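Side-chain contact in muconate cycloisomerase (Azorhizobium caulinodans, PDB 3MY9), which belongs to the mandelate racemase/muconate lactonizing enzyme family of the enolase superfamily and carries magnesium ions in its barrel domain: residues P145-D148 against A149-R153. Residues are numbered along the deposited sequence; the frame is centred on the assembly and turned at random.
Sequences PDFD and ADLER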
# COMPACT_ATOMS: atom_id res chain seq x y z
N PRO A 145 -40.99 -20.13 -8.35
CA PRO A 145 -40.44 -21.40 -8.82
C PRO A 145 -40.93 -21.75 -10.22
O PRO A 145 -40.21 -22.37 -10.98
CB PRO A 145 -40.97 -22.42 -7.80
CG PRO A 145 -41.20 -21.66 -6.57
CD PRO A 145 -41.57 -20.26 -7.00
N ASP A 146 -42.16 -21.36 -10.54
CA ASP A 146 -42.71 -21.57 -11.87
C ASP A 146 -42.35 -20.34 -12.69
O ASP A 146 -43.06 -19.34 -12.64
CB ASP A 146 -44.22 -21.77 -11.79
CG ASP A 146 -44.87 -22.05 -13.15
OD1 ASP A 146 -44.16 -22.07 -14.18
OD2 ASP A 146 -46.10 -22.26 -13.19
N PHE A 147 -41.26 -20.42 -13.45
CA PHE A 147 -40.79 -19.26 -14.21
C PHE A 147 -41.79 -18.80 -15.25
O PHE A 147 -41.91 -17.60 -15.50
CB PHE A 147 -39.45 -19.49 -14.92
CG PHE A 147 -39.09 -18.35 -15.83
CD1 PHE A 147 -38.95 -17.08 -15.32
CD2 PHE A 147 -38.98 -18.54 -17.19
CE1 PHE A 147 -38.67 -16.00 -16.14
CE2 PHE A 147 -38.69 -17.47 -18.03
CZ PHE A 147 -38.53 -16.20 -17.49
N ASP A 148 -42.48 -19.75 -15.88
CA ASP A 148 -43.50 -19.42 -16.88
C ASP A 148 -44.57 -18.51 -16.29
O ASP A 148 -45.04 -17.59 -16.96
CB ASP A 148 -44.13 -20.70 -17.47
CG ASP A 148 -43.15 -21.49 -18.35
OD1 ASP A 148 -43.55 -22.54 -18.88
OD2 ASP A 148 -41.99 -21.07 -18.51
N ALA A 149 -44.94 -18.74 -15.03
CA ALA A 149 -45.86 -17.85 -14.31
C ALA A 149 -45.30 -16.43 -14.26
O ALA A 149 -46.01 -15.46 -14.50
CB ALA A 149 -46.11 -18.36 -12.89
N ASP A 150 -44.01 -16.32 -13.98
CA ASP A 150 -43.34 -15.03 -13.89
C ASP A 150 -43.22 -14.35 -15.26
O ASP A 150 -43.36 -13.13 -15.35
CB ASP A 150 -41.94 -15.18 -13.24
CG ASP A 150 -41.94 -14.85 -11.76
OD1 ASP A 150 -42.95 -14.31 -11.26
OD2 ASP A 150 -40.91 -15.10 -11.09
N LEU A 151 -42.94 -15.14 -16.30
CA LEU A 151 -42.81 -14.61 -17.66
C LEU A 151 -44.10 -13.94 -18.13
O LEU A 151 -44.06 -12.92 -18.81
CB LEU A 151 -42.43 -15.74 -18.63
CG LEU A 151 -42.17 -15.38 -20.11
CD1 LEU A 151 -41.16 -14.25 -20.20
CD2 LEU A 151 -41.70 -16.61 -20.96
N GLU A 152 -45.25 -14.52 -17.79
CA GLU A 152 -46.52 -13.94 -18.19
C GLU A 152 -46.77 -12.65 -17.43
O GLU A 152 -47.23 -11.66 -18.01
CB GLU A 152 -47.68 -14.94 -18.02
CG GLU A 152 -47.64 -16.05 -19.06
CD GLU A 152 -48.06 -15.58 -20.46
OE1 GLU A 152 -49.08 -14.86 -20.60
OE2 GLU A 152 -47.37 -15.96 -21.43
N ARG A 153 -46.43 -12.63 -16.14
CA ARG A 153 -46.48 -11.38 -15.36
C ARG A 153 -45.67 -10.27 -16.03
O ARG A 153 -46.19 -9.18 -16.27
CB ARG A 153 -45.98 -11.59 -13.93
CG ARG A 153 -46.89 -12.48 -13.13
CD ARG A 153 -46.43 -12.65 -11.70
NE ARG A 153 -47.08 -13.80 -11.08
CZ ARG A 153 -46.95 -14.18 -9.81
NH1 ARG A 153 -46.18 -13.49 -8.96
NH2 ARG A 153 -47.61 -15.26 -9.38
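With chi1 of Phe147 at 173°, CG stands anti to the backbone N and the ring is carried forward along the helix, over the next turn. There Leu151 CB lies over one ring face, displaced toward the rim and 4.1 Å from Phe147 CZ, while Asp150 CB approaches Phe147 CD1 obliquely at the same distance. It is the Asp150 methylene that meets the ring; the carboxylate, its plane 79° from that of the ring, turns back to the chain before the helix, where OD2 accepts a hydrogen bond from the backbone N of Asp144. Phe147, Asp150 and Leu151 lie in the opening part of helix 147-157, which links strands 135-142 and 164-168 in a beta-alpha-beta unit of the barrel domain; Asp146 occupies its N-cap position. Phe147 also reaches Ile180 and Met184 of the neighbouring helix 174-188, whereas Asp150 packs on Ile142 of strand 135-142. At the cap, Asp146 CG comes within 3.9 Å of Ala149 CB, and Asp146 O receives a weak bond from Ala149 N. The i to i+4 series opens weakly with Asp150 N to Asp146 O and tightens at Leu151 N to Phe147 O, at 2.8 Å; Glu152 N to Asp148 O follows at 3.2 Å.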